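Coenzyme A transferase (Yersinia pestis, PDB 3QLI) probably transfers coenzyme A between acyl donors and carboxylic acids such as acetate. Local coordinates at residues Ala48-Ala53 with Phe75-Ile80; His41-Met46 with Asp142-Thr147; Glu179-Met184 with Val207-Met212; Ala57-Ala62 with Ile85-Leu90. All blocks are in the same frame, centred on the assembly; numbering follows the deposited sequence.

Interaction 1 (Ala48-Ala53 with Phe75-Ile80)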
loop_
_atom_site.group_PDB
_atom_site.type_symbol
_atom_site.label_atom_id
_atom_site.label_comp_id
_atom_site.label_asym_id
_atom_site.label_seq_id
_atom_site.Cartn_x
_atom_site.Cartn_y
_atom_site.Cartn_z
ATOM N N ALA A 48 -8.220 -11.897 -23.357
ATOM C CA ALA A 48 -8.323 -12.080 -24.800
ATOM C C ALA A 48 -6.958 -12.443 -25.366
ATOM O O ALA A 48 -6.858 -13.033 -26.440
ATOM C CB ALA A 48 -8.857 -10.818 -25.457
ATOM N N ALA A 49 -5.914 -12.057 -24.643
ATOM C CA ALA A 49 -4.531 -12.356 -25.001
ATOM C C ALA A 49 -4.208 -13.861 -24.970
ATOM O O ALA A 49 -3.297 -14.309 -25.662
ATOM C CB ALA A 49 -3.569 -11.580 -24.116
ATOM N N GLU A 50 -4.928 -14.635 -24.157
ATOM C CA GLU A 50 -4.662 -16.072 -24.068
ATOM C C GLU A 50 -4.821 -16.655 -25.469
ATOM O O GLU A 50 -5.784 -16.344 -26.167
ATOM C CB GLU A 50 -5.632 -16.740 -23.087
ATOM C CG GLU A 50 -5.591 -16.164 -21.672
ATOM C CD GLU A 50 -6.627 -16.780 -20.743
ATOM O OE1 GLU A 50 -7.603 -17.376 -21.239
ATOM O OE2 GLU A 50 -6.466 -16.662 -19.511
ATOM N N PRO A 51 -3.877 -17.497 -25.886
ATOM C CA PRO A 51 -3.895 -18.023 -27.260
ATOM C C PRO A 51 -4.618 -19.379 -27.402
ATOM O O PRO A 51 -4.090 -20.396 -26.968
ATOM C CB PRO A 51 -2.402 -18.141 -27.600
ATOM C CG PRO A 51 -1.752 -18.412 -26.282
ATOM C CD PRO A 51 -2.585 -17.730 -25.217
ATOM N N PRO A 52 -5.818 -19.385 -28.009
ATOM C CA PRO A 52 -6.653 -20.596 -28.000
ATOM C C PRO A 52 -6.056 -21.805 -28.703
ATOM O O PRO A 52 -6.236 -22.911 -28.206
ATOM C CB PRO A 52 -7.943 -20.154 -28.717
ATOM C CG PRO A 52 -7.554 -18.904 -29.484
ATOM C CD PRO A 52 -6.533 -18.235 -28.595
ATOM N N ALA A 53 -5.370 -21.624 -29.821
ATOM C CA ALA A 53 -4.839 -22.788 -30.528
ATOM C C ALA A 53 -3.652 -23.401 -29.783
ATOM O O ALA A 53 -3.520 -24.631 -29.687
ATOM C CB ALA A 53 -4.465 -22.428 -31.969
ATOM N N PHE A 75 -2.591 -14.173 -14.967
ATOM C CA PHE A 75 -3.581 -13.236 -14.433
ATOM C C PHE A 75 -4.772 -13.124 -15.391
ATOM O O PHE A 75 -4.632 -13.373 -16.587
ATOM C CB PHE A 75 -2.985 -11.828 -14.351
ATOM C CG PHE A 75 -2.019 -11.616 -13.223
ATOM C CD1 PHE A 75 -2.446 -11.081 -12.021
ATOM C CD2 PHE A 75 -0.675 -11.899 -13.385
ATOM C CE1 PHE A 75 -1.556 -10.863 -10.991
ATOM C CE2 PHE A 75 0.219 -11.683 -12.356
ATOM C CZ PHE A 75 -0.222 -11.162 -11.158
ATOM N N GLU A 76 -5.931 -12.721 -14.873
ATOM C CA GLU A 76 -7.118 -12.499 -15.709
ATOM C C GLU A 76 -7.572 -13.628 -16.643
ATOM O O GLU A 76 -7.542 -13.482 -17.862
ATOM C CB GLU A 76 -6.993 -11.185 -16.485
ATOM C CG GLU A 76 -8.326 -10.516 -16.782
ATOM C CD GLU A 76 -9.146 -10.249 -15.532
ATOM O OE1 GLU A 76 -8.551 -10.000 -14.464
ATOM O OE2 GLU A 76 -10.390 -10.283 -15.619
ATOM N N THR A 77 -7.969 -14.753 -16.060
ATOM C CA THR A 77 -8.411 -15.922 -16.817
ATOM C C THR A 77 -9.646 -15.698 -17.694
ATOM O O THR A 77 -10.545 -14.936 -17.352
ATOM C CB THR A 77 -8.740 -17.093 -15.871
ATOM O OG1 THR A 77 -7.921 -17.012 -14.700
ATOM C CG2 THR A 77 -8.507 -18.424 -16.566
ATOM N N ALA A 78 -9.664 -16.384 -18.833
ATOM C CA ALA A 78 -10.758 -16.319 -19.796
ATOM C C ALA A 78 -11.214 -17.739 -20.123
ATOM O O ALA A 78 -10.478 -18.696 -19.892
ATOM C CB ALA A 78 -10.320 -15.601 -21.054
ATOM N N LYS A 79 -12.380 -17.855 -20.741
ATOM C CA LYS A 79 -12.960 -19.150 -21.050
ATOM C C LYS A 79 -11.995 -19.977 -21.882
ATOM O O LYS A 79 -11.988 -21.203 -21.786
ATOM C CB LYS A 79 -14.285 -18.982 -21.795
ATOM C CG LYS A 79 -15.009 -20.286 -22.073
ATOM C CD LYS A 79 -16.429 -20.040 -22.558
ATOM C CE LYS A 79 -17.094 -21.335 -22.994
ATOM N NZ LYS A 79 -16.958 -22.400 -21.966
ATOM N N ILE A 80 -11.176 -19.320 -22.693
ATOM C CA ILE A 80 -10.238 -20.064 -23.510
ATOM C C ILE A 80 -9.325 -20.890 -22.607
ATOM O O ILE A 80 -9.108 -22.071 -22.862
ATOM C CB ILE A 80 -9.347 -19.103 -24.317
ATOM C CG1 ILE A 80 -10.194 -18.246 -25.261
ATOM C CG2 ILE A 80 -8.277 -19.869 -25.078
ATOM C CD1 ILE A 80 -9.554 -16.922 -25.617
#
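E50 reaches across to the backbone of T77 and A78, and its course can be followed outward from CB. The first torsion sets CG anti to the carbonyl carbon (chi1 -58°), and from there the chain runs out extended. CG itself packs against the carbonyl oxygen of G45. CD stands 3.6 Å from A78 N, with the two carboxylate oxygens splayed on either side of that approach. Each accepts a weak hydrogen bond from A78 N, OE1 at 3.3 Å and OE2 at a similar length, so a single N-H is shared between both. OE2 goes on to lie 3.4 Å from T77 CA, whereas OE1 rests against A78 CB and takes a further weak hydrogen bond from the backbone N of A81. A78 is the N-cap residue of helix 79-83, so the carboxylate sits at the amino end of that helix, where the helix dipole would be expected to favour its negative charge. The setting is a Rossmann-like parallel sheet: 48-53 links strand 41-44 to helix 52-63. Segment 75-80 follows strand 70-74 and includes E76, a CoA-binding residue. Beyond the carboxylate the chemistry turns apolar. I80 lays CG2 against the ring of P52, 3.7 Å from P52 CB, and comes tighter still at P52 CA, 3.4 Å away, while I80 CD1 turns to E50 O.

Interaction 2 (His41-Met46 with Asp142-Thr147); sequences HLSMGM and DTFMHT
H41 and D142 meet where two parallel strands begin, the imidazole and carboxylate planes 52° apart. D142 turns OD2 back to H41 N, which it binds at 2.8 Å through its anti lone pair, while H41 O receives both D142 N and T143 N. The H41 and D142 side chains also have outside partners: H41 ND1 bonds to G140 O and D142 OD1 forms a salt bridge with R174. Further along, the side chains divide between the two faces of the sheet. On one, L42 and T143 cross obliquely, and L42 CD1 touches T143 CG2 at 3.8 Å and M145 CE at 4.0 Å. On the other, F144 has CG anti to its backbone N (chi1 -169°); the ring reaches the neighbouring strand, where S43 CB lies in plane at its edge, 3.6 Å from CD1. The strand bonds continue through S43 and M145 to G45, whose CA lies 3.4 Å from H146 CD2. A water joins H146 NE2 to M46 N. The strands run 18° from parallel in the middle of a six-stranded Rossmann-like sheet, between 70-74 and 175-180, with helix 52-63 covering the L42, M44 and M145 face and helix 166-172 packing on F144.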
loop_
_atom_site.group_PDB
_atom_site.type_symbol
_atom_site.label_atom_id
_atom_site.label_comp_id
_atom_site.label_asym_id
_atom_site.label_seq_id
_atom_site.Cartn_x
_atom_site.Cartn_y
_atom_site.Cartn_z
ATOM N N HIS A 41 8.215 -23.568 -16.108
ATOM C CA HIS A 41 7.277 -22.487 -15.791
ATOM C C HIS A 41 6.777 -21.850 -17.088
ATOM O O HIS A 41 7.575 -21.378 -17.906
ATOM C CB HIS A 41 7.946 -21.386 -14.953
ATOM C CG HIS A 41 8.417 -21.834 -13.600
ATOM N ND1 HIS A 41 9.238 -21.056 -12.810
ATOM C CD2 HIS A 41 8.179 -22.968 -12.893
ATOM C CE1 HIS A 41 9.486 -21.689 -11.674
ATOM N NE2 HIS A 41 8.862 -22.855 -11.702
ATOM N N LEU A 42 5.463 -21.832 -17.268
ATOM C CA LEU A 42 4.866 -21.183 -18.423
ATOM C C LEU A 42 3.991 -20.021 -17.981
ATOM O O LEU A 42 3.365 -20.073 -16.925
ATOM C CB LEU A 42 4.036 -22.189 -19.221
ATOM C CG LEU A 42 3.372 -21.642 -20.495
ATOM C CD1 LEU A 42 3.609 -22.538 -21.677
ATOM C CD2 LEU A 42 1.897 -21.462 -20.264
ATOM N N SER A 43 3.943 -18.968 -18.793
ATOM C CA SER A 43 2.992 -17.888 -18.553
ATOM C C SER A 43 2.357 -17.520 -19.888
ATOM O O SER A 43 2.804 -17.974 -20.944
ATOM C CB SER A 43 3.683 -16.673 -17.916
ATOM O OG SER A 43 2.745 -15.653 -17.561
ATOM N N MET A 44 1.305 -16.722 -19.839
ATOM C CA MET A 44 0.583 -16.350 -21.042
ATOM C C MET A 44 -0.012 -14.966 -20.841
ATOM O O MET A 44 -0.010 -14.442 -19.732
ATOM C CB MET A 44 -0.544 -17.344 -21.309
ATOM C CG MET A 44 -1.482 -17.509 -20.113
ATOM S SD MET A 44 -2.758 -18.755 -20.421
ATOM C CE MET A 44 -3.504 -18.895 -18.792
ATOM N N GLY A 45 -0.525 -14.389 -21.924
ATOM C CA GLY A 45 -1.152 -13.090 -21.863
ATOM C C GLY A 45 -2.433 -13.109 -21.056
ATOM O O GLY A 45 -2.944 -14.170 -20.682
ATOM N N MET A 46 -2.981 -11.927 -20.797
ATOM C CA MET A 46 -4.208 -11.795 -20.014
ATOM C C MET A 46 -5.493 -11.768 -20.839
ATOM O O MET A 46 -5.555 -11.108 -21.872
ATOM C CB MET A 46 -4.168 -10.510 -19.180
ATOM C CG MET A 46 -2.976 -10.363 -18.257
ATOM S SD MET A 46 -2.969 -8.748 -17.450
ATOM C CE MET A 46 -4.396 -8.893 -16.382
ATOM N N ASP A 142 9.974 -19.982 -18.360
ATOM C CA ASP A 142 10.669 -20.706 -19.421
ATOM C C ASP A 142 10.000 -20.515 -20.787
ATOM O O ASP A 142 10.676 -20.373 -21.807
ATOM C CB ASP A 142 10.779 -22.185 -19.040
ATOM C CG ASP A 142 11.488 -22.370 -17.709
ATOM O OD1 ASP A 142 12.718 -22.187 -17.688
ATOM O OD2 ASP A 142 10.826 -22.673 -16.688
ATOM N N THR A 143 8.674 -20.501 -20.797
ATOM C CA THR A 143 7.915 -20.321 -22.038
ATOM C C THR A 143 6.808 -19.310 -21.822
ATOM O O THR A 143 6.076 -19.382 -20.826
ATOM C CB THR A 143 7.254 -21.638 -22.517
ATOM O OG1 THR A 143 8.255 -22.649 -22.688
ATOM C CG2 THR A 143 6.547 -21.412 -23.860
ATOM N N PHE A 144 6.704 -18.357 -22.747
ATOM C CA PHE A 144 5.611 -17.397 -22.743
ATOM C C PHE A 144 4.832 -17.494 -24.061
ATOM O O PHE A 144 5.441 -17.582 -25.130
ATOM C CB PHE A 144 6.143 -15.973 -22.540
ATOM C CG PHE A 144 5.061 -14.968 -22.270
ATOM C CD1 PHE A 144 4.329 -15.025 -21.090
ATOM C CD2 PHE A 144 4.761 -13.977 -23.199
ATOM C CE1 PHE A 144 3.322 -14.115 -20.832
ATOM C CE2 PHE A 144 3.732 -13.058 -22.948
ATOM C CZ PHE A 144 3.020 -13.124 -21.773
ATOM N N MET A 145 3.498 -17.511 -23.972
ATOM C CA MET A 145 2.637 -17.602 -25.158
ATOM C C MET A 145 1.618 -16.462 -25.139
ATOM O O MET A 145 1.016 -16.181 -24.102
ATOM C CB MET A 145 1.923 -18.974 -25.203
ATOM C CG MET A 145 2.873 -20.144 -24.883
ATOM S SD MET A 145 2.317 -21.766 -25.488
ATOM C CE MET A 145 0.821 -21.927 -24.524
ATOM N N HIS A 146 1.415 -15.816 -26.285
ATOM C CA HIS A 146 0.550 -14.629 -26.363
ATOM C C HIS A 146 0.020 -14.526 -27.805
ATOM O O HIS A 146 0.767 -14.769 -28.763
ATOM C CB HIS A 146 1.388 -13.389 -25.997
ATOM C CG HIS A 146 0.599 -12.176 -25.578
ATOM N ND1 HIS A 146 -0.112 -11.390 -26.467
ATOM C CD2 HIS A 146 0.497 -11.560 -24.376
ATOM C CE1 HIS A 146 -0.653 -10.370 -25.816
ATOM N NE2 HIS A 146 -0.301 -10.450 -24.545
ATOM N N THR A 147 -1.259 -14.192 -27.954
ATOM C CA THR A 147 -1.842 -13.873 -29.271
ATOM C C THR A 147 -1.354 -12.492 -29.736
ATOM O O THR A 147 -1.280 -11.551 -28.935
ATOM C CB THR A 147 -3.384 -13.875 -29.180
ATOM O OG1 THR A 147 -3.829 -15.165 -28.723
ATOM C CG2 THR A 147 -4.050 -13.516 -30.526
HETATM O O HOH W 1 -2.006 -9.752 -22.160
#

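Interaction 3 (Glu179-Met184 with Val207-Met212); sequences EVNRYM and VPLIEM
N181 and V207 form the close-knit part of this contact, joined by two hydrogen bonds between one side-chain amide and one backbone residue. With CG anti to the backbone N (chi1 -176°), N181 points ND2 at V207 O, 2.8 Å away, in the plane of both the amide and the carbonyl. N181 OD1 takes two N-H groups from opposite faces of its plane: V207 N at 3.2 Å and, within its own segment, Y183 N at 2.9 Å. Three bonds therefore fix the rotation of this buried amide. Next to the amide, L209 CD2 lies 3.7 Å from N181 ND2 and also touches M184 CE, the L209 and M184 side chains crossing at about a right angle. Y183 CD2 still approaches V207 O closely, at 3.4 Å, but toward solvent its pairing with P208 is looser. The two lie side by side and point the same way; P208 CA sits over the ring face in a CH-pi contact, 4.0 Å from the centroid, and P208 CG lies 4.0 Å from Y183 CE1. Helix 300-306 adds Q300 against Y183 and Y303 against L209. The bond from Y183 N makes an Asx turn, set within a type I beta turn from N181 to M184, here leading the chain off the end of strand 175-180 in the Rossmann-like sheet.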
loop_
_atom_site.group_PDB
_atom_site.type_symbol
_atom_site.label_atom_id
_atom_site.label_comp_id
_atom_site.label_asym_id
_atom_site.label_seq_id
_atom_site.Cartn_x
_atom_site.Cartn_y
_atom_site.Cartn_z
ATOM N N GLU A 179 0.779 -16.549 -31.302
ATOM C CA GLU A 179 -0.345 -16.995 -32.100
ATOM C C GLU A 179 -0.883 -15.776 -32.840
ATOM O O GLU A 179 -1.504 -14.889 -32.243
ATOM C CB GLU A 179 -1.412 -17.608 -31.195
ATOM C CG GLU A 179 -2.685 -18.049 -31.921
ATOM C CD GLU A 179 -3.471 -19.066 -31.109
ATOM O OE1 GLU A 179 -2.827 -19.848 -30.367
ATOM O OE2 GLU A 179 -4.721 -19.093 -31.206
ATOM N N VAL A 180 -0.600 -15.727 -34.136
ATOM C CA VAL A 180 -1.021 -14.639 -34.999
ATOM C C VAL A 180 -2.527 -14.729 -35.231
ATOM O O VAL A 180 -3.069 -15.803 -35.529
ATOM C CB VAL A 180 -0.262 -14.686 -36.355
ATOM C CG1 VAL A 180 -0.939 -13.780 -37.409
ATOM C CG2 VAL A 180 1.205 -14.315 -36.162
ATOM N N ASN A 181 -3.203 -13.600 -35.085
ATOM C CA ASN A 181 -4.652 -13.547 -35.242
ATOM C C ASN A 181 -5.023 -12.213 -35.856
ATOM O O ASN A 181 -4.784 -11.171 -35.251
ATOM C CB ASN A 181 -5.318 -13.701 -33.872
ATOM C CG ASN A 181 -6.823 -13.747 -33.952
ATOM O OD1 ASN A 181 -7.403 -13.585 -35.024
ATOM N ND2 ASN A 181 -7.468 -13.983 -32.822
ATOM N N ARG A 182 -5.604 -12.226 -37.054
ATOM C CA ARG A 182 -5.918 -10.964 -37.726
ATOM C C ARG A 182 -6.985 -10.185 -36.963
ATOM O O ARG A 182 -7.172 -8.986 -37.188
ATOM C CB ARG A 182 -6.331 -11.188 -39.188
ATOM C CG ARG A 182 -7.607 -11.978 -39.347
ATOM C CD ARG A 182 -8.094 -12.006 -40.802
ATOM N NE ARG A 182 -9.509 -12.364 -40.849
ATOM C CZ ARG A 182 -9.968 -13.595 -41.064
ATOM N NH1 ARG A 182 -9.122 -14.596 -41.282
ATOM N NH2 ARG A 182 -11.278 -13.821 -41.075
ATOM N N TYR A 183 -7.677 -10.856 -36.044
ATOM C CA TYR A 183 -8.650 -10.159 -35.195
ATOM C C TYR A 183 -7.996 -9.392 -34.043
ATOM O O TYR A 183 -8.654 -8.595 -33.374
ATOM C CB TYR A 183 -9.700 -11.122 -34.645
ATOM C CG TYR A 183 -10.645 -11.647 -35.696
ATOM C CD1 TYR A 183 -11.853 -11.011 -35.950
ATOM C CD2 TYR A 183 -10.329 -12.777 -36.438
ATOM C CE1 TYR A 183 -12.725 -11.486 -36.915
ATOM C CE2 TYR A 183 -11.195 -13.258 -37.411
ATOM C CZ TYR A 183 -12.390 -12.612 -37.641
ATOM O OH TYR A 183 -13.251 -13.087 -38.607
ATOM N N MET A 184 -6.708 -9.626 -33.805
ATOM C CA MET A 184 -6.000 -8.892 -32.751
ATOM C C MET A 184 -5.563 -7.531 -33.294
ATOM O O MET A 184 -4.824 -7.462 -34.266
ATOM C CB MET A 184 -4.770 -9.676 -32.262
ATOM C CG MET A 184 -4.024 -8.971 -31.126
ATOM S SD MET A 184 -4.985 -8.777 -29.616
ATOM C CE MET A 184 -4.830 -10.405 -28.884
ATOM N N VAL A 207 -9.491 -15.982 -35.325
ATOM C CA VAL A 207 -10.805 -16.153 -34.718
ATOM C C VAL A 207 -11.113 -14.906 -33.912
ATOM O O VAL A 207 -10.205 -14.246 -33.416
ATOM C CB VAL A 207 -10.865 -17.378 -33.782
ATOM C CG1 VAL A 207 -10.696 -18.676 -34.573
ATOM C CG2 VAL A 207 -9.803 -17.265 -32.689
ATOM N N PRO A 208 -12.392 -14.558 -33.793
ATOM C CA PRO A 208 -12.683 -13.325 -33.056
ATOM C C PRO A 208 -12.160 -13.404 -31.622
ATOM O O PRO A 208 -12.103 -14.485 -31.036
ATOM C CB PRO A 208 -14.209 -13.259 -33.079
ATOM C CG PRO A 208 -14.582 -13.998 -34.365
ATOM C CD PRO A 208 -13.587 -15.123 -34.450
ATOM N N LEU A 209 -11.778 -12.264 -31.060
ATOM C CA LEU A 209 -11.302 -12.241 -29.681
ATOM C C LEU A 209 -12.450 -12.519 -28.715
ATOM O O LEU A 209 -13.591 -12.170 -28.992
ATOM C CB LEU A 209 -10.694 -10.875 -29.357
ATOM C CG LEU A 209 -9.496 -10.419 -30.192
ATOM C CD1 LEU A 209 -8.960 -9.081 -29.662
ATOM C CD2 LEU A 209 -8.398 -11.461 -30.226
ATOM N N ILE A 210 -12.155 -13.133 -27.575
ATOM C CA ILE A 210 -13.191 -13.355 -26.572
ATOM C C ILE A 210 -13.673 -12.026 -26.005
ATOM O O ILE A 210 -12.899 -11.075 -25.838
ATOM C CB ILE A 210 -12.725 -14.281 -25.422
ATOM C CG1 ILE A 210 -13.937 -14.799 -24.642
ATOM C CG2 ILE A 210 -11.720 -13.569 -24.498
ATOM C CD1 ILE A 210 -13.580 -15.683 -23.458
ATOM N N GLU A 211 -14.962 -11.965 -25.705
ATOM C CA GLU A 211 -15.568 -10.713 -25.295
ATOM C C GLU A 211 -15.903 -10.737 -23.828
ATOM O O GLU A 211 -16.209 -11.783 -23.265
ATOM C CB GLU A 211 -16.836 -10.449 -26.103
ATOM C CG GLU A 211 -16.581 -10.238 -27.576
ATOM C CD GLU A 211 -17.821 -9.784 -28.306
ATOM O OE1 GLU A 211 -18.930 -10.048 -27.804
ATOM O OE2 GLU A 211 -17.689 -9.162 -29.377
ATOM N N MET A 212 -15.828 -9.573 -23.206
ATOM C CA MET A 212 -16.407 -9.401 -21.899
ATOM C C MET A 212 -17.908 -9.339 -22.144
ATOM O O MET A 212 -18.365 -8.548 -22.971
ATOM C CB MET A 212 -15.901 -8.095 -21.299
ATOM C CG MET A 212 -16.261 -7.878 -19.862
ATOM S SD MET A 212 -15.305 -6.488 -19.243
ATOM C CE MET A 212 -15.818 -5.162 -20.344
#

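Interaction 4 (Ala57-Ala62 with Ile85-Leu90); sequences ALADRA and ILRYEL
A59 presents its methyl to I85 and L90, and the small residue lets the backbones come close, 4.6 Å between A59 CA and I85 CA. The bump is one CB atom, and the hollow is lined by I85 N, 3.7 Å away, by L90 CD1, equally near, and, somewhat farther off, by R87 NH1. One turn on, A62 CB meets the other branch of the same leucine, L90 CD2, at 4.2 Å, so the forked end of L90 is divided between two alanines on one side of helix 52-63. L90 CD1 also lies against a face of the R87 guanidinium, toward its rim. On the other flank, the branch methyl of I85 does the filling: CG2, anti to the carbonyl carbon, comes within 4.0 Å of L58 CB and also nears L58 CG and CD2. No direct hydrogen bond spans the contact. Beside the apolar patch a water receives from R87 NH2 at 2.9 Å and donates to D60 OD1 at 2.7 Å, while R87 NE makes a salt bridge to E89 OE1, with a weak hydrogen bond, and NH1 bonds to D83 O. This is plain helix-to-loop packing within a Rossmann-like alpha/beta domain, where the connection from helix 79-83 to strand 94-98 packs against helix 52-63.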
loop_
_atom_site.group_PDB
_atom_site.type_symbol
_atom_site.label_atom_id
_atom_site.label_comp_id
_atom_site.label_asym_id
_atom_site.label_seq_id
_atom_site.Cartn_x
_atom_site.Cartn_y
_atom_site.Cartn_z
ATOM N N ALA A 57 -3.570 -27.078 -27.896
ATOM C CA ALA A 57 -2.504 -28.032 -28.195
ATOM C C ALA A 57 -1.738 -28.454 -26.924
ATOM O O ALA A 57 -1.351 -29.615 -26.758
ATOM C CB ALA A 57 -1.546 -27.454 -29.243
ATOM N N LEU A 58 -1.522 -27.510 -26.020
ATOM C CA LEU A 58 -0.866 -27.837 -24.764
ATOM C C LEU A 58 -1.746 -28.766 -23.922
ATOM O O LEU A 58 -1.257 -29.740 -23.354
ATOM C CB LEU A 58 -0.518 -26.558 -23.990
ATOM C CG LEU A 58 0.241 -26.711 -22.667
ATOM C CD1 LEU A 58 1.502 -27.616 -22.827
ATOM C CD2 LEU A 58 0.607 -25.317 -22.121
ATOM N N ALA A 59 -3.041 -28.464 -23.834
ATOM C CA ALA A 59 -3.970 -29.306 -23.078
ATOM C C ALA A 59 -3.997 -30.725 -23.655
ATOM O O ALA A 59 -3.990 -31.717 -22.914
ATOM C CB ALA A 59 -5.380 -28.702 -23.088
ATOM N N ASP A 60 -4.046 -30.823 -24.978
ATOM C CA ASP A 60 -3.995 -32.125 -25.639
ATOM C C ASP A 60 -2.727 -32.894 -25.265
ATOM O O ASP A 60 -2.749 -34.124 -25.075
ATOM C CB ASP A 60 -4.102 -31.957 -27.163
ATOM C CG ASP A 60 -5.465 -31.434 -27.609
ATOM O OD1 ASP A 60 -6.377 -31.288 -26.762
ATOM O OD2 ASP A 60 -5.627 -31.164 -28.827
ATOM N N ARG A 61 -1.617 -32.172 -25.134
ATOM C CA ARG A 61 -0.358 -32.792 -24.761
ATOM C C ARG A 61 -0.446 -33.422 -23.362
ATOM O O ARG A 61 0.063 -34.523 -23.125
ATOM C CB ARG A 61 0.782 -31.771 -24.844
ATOM C CG ARG A 61 2.098 -32.395 -25.194
ATOM C CD ARG A 61 3.265 -31.425 -25.181
ATOM N NE ARG A 61 4.436 -32.141 -24.697
ATOM C CZ ARG A 61 5.561 -31.582 -24.271
ATOM N NH1 ARG A 61 5.715 -30.262 -24.295
ATOM N NH2 ARG A 61 6.543 -32.361 -23.837
ATOM N N ALA A 62 -1.103 -32.722 -22.444
ATOM C CA ALA A 62 -1.348 -33.241 -21.108
ATOM C C ALA A 62 -2.302 -34.433 -21.174
ATOM O O ALA A 62 -2.101 -35.447 -20.504
ATOM C CB ALA A 62 -1.921 -32.138 -20.213
ATOM N N ILE A 85 -6.401 -25.808 -20.947
ATOM C CA ILE A 85 -5.348 -26.144 -19.983
ATOM C C ILE A 85 -5.792 -26.234 -18.526
ATOM O O ILE A 85 -5.273 -27.044 -17.762
ATOM C CB ILE A 85 -4.106 -25.228 -20.109
ATOM C CG1 ILE A 85 -4.479 -23.761 -19.897
ATOM C CG2 ILE A 85 -3.430 -25.431 -21.456
ATOM C CD1 ILE A 85 -3.321 -22.914 -19.430
ATOM N N LEU A 86 -6.735 -25.385 -18.142
ATOM C CA LEU A 86 -7.221 -25.342 -16.768
ATOM C C LEU A 86 -8.303 -26.378 -16.435
ATOM O O LEU A 86 -8.801 -26.403 -15.313
ATOM C CB LEU A 86 -7.705 -23.932 -16.416
ATOM C CG LEU A 86 -6.650 -22.826 -16.501
ATOM C CD1 LEU A 86 -7.210 -21.491 -16.039
ATOM C CD2 LEU A 86 -5.409 -23.192 -15.705
ATOM N N ARG A 87 -8.688 -27.208 -17.402
ATOM C CA ARG A 87 -9.728 -28.205 -17.144
ATOM C C ARG A 87 -9.337 -29.053 -15.943
ATOM O O ARG A 87 -8.203 -29.510 -15.847
ATOM C CB ARG A 87 -9.965 -29.106 -18.366
ATOM C CG ARG A 87 -10.747 -28.441 -19.489
ATOM C CD ARG A 87 -11.424 -29.468 -20.403
ATOM N NE ARG A 87 -10.545 -30.571 -20.795
ATOM C CZ ARG A 87 -9.695 -30.524 -21.820
ATOM N NH1 ARG A 87 -9.589 -29.420 -22.541
ATOM N NH2 ARG A 87 -8.943 -31.577 -22.120
ATOM N N TYR A 88 -10.286 -29.258 -15.034
ATOM C CA TYR A 88 -10.037 -29.970 -13.779
ATOM C C TYR A 88 -9.291 -31.283 -14.000
ATOM O O TYR A 88 -8.376 -31.626 -13.249
ATOM C CB TYR A 88 -11.368 -30.225 -13.058
ATOM C CG TYR A 88 -11.231 -30.748 -11.645
ATOM C CD1 TYR A 88 -11.144 -29.873 -10.562
ATOM C CD2 TYR A 88 -11.205 -32.116 -11.389
ATOM C CE1 TYR A 88 -11.021 -30.339 -9.272
ATOM C CE2 TYR A 88 -11.087 -32.595 -10.095
ATOM C CZ TYR A 88 -10.997 -31.706 -9.042
ATOM O OH TYR A 88 -10.877 -32.181 -7.757
ATOM N N GLU A 89 -9.659 -31.999 -15.056
ATOM C CA GLU A 89 -9.107 -33.336 -15.289
ATOM C C GLU A 89 -7.620 -33.307 -15.593
ATOM O O GLU A 89 -6.945 -34.332 -15.511
ATOM C CB GLU A 89 -9.841 -34.031 -16.433
ATOM C CG GLU A 89 -11.351 -33.860 -16.381
ATOM C CD GLU A 89 -11.811 -32.622 -17.129
ATOM O OE1 GLU A 89 -11.598 -32.559 -18.365
ATOM O OE2 GLU A 89 -12.382 -31.716 -16.486
ATOM N N LEU A 90 -7.101 -32.137 -15.951
ATOM C CA LEU A 90 -5.682 -32.001 -16.274
ATOM C C LEU A 90 -4.881 -31.410 -15.119
ATOM O O LEU A 90 -3.676 -31.191 -15.236
ATOM C CB LEU A 90 -5.499 -31.131 -17.520
ATOM C CG LEU A 90 -6.285 -31.505 -18.778
ATOM C CD1 LEU A 90 -6.040 -30.490 -19.883
ATOM C CD2 LEU A 90 -5.925 -32.903 -19.247
HETATM O O HOH W 2 -7.397 -32.287 -24.472
#

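In the fold
Taken together, the four contacts show how chemistry follows position in a parallel alpha/beta domain. Interaction 2 is the buried sheet core and relies on regular backbone hydrogen bonds; interaction 4, also buried, is almost wholly apolar and meets it where L58 touches L42 and M145. Helix 52-63 serves interactions 1 and 4, one at its start and the other farther along. Interaction 1 is partly buried, mixes a carboxylate with apolar packing and includes the CoA-binding E76, whereas interaction 3, away from the annotated sites, has a buried amide and a more exposed rim. E179 joins interactions 1 and 3 through A53 N, and T147 links interaction 2 to both.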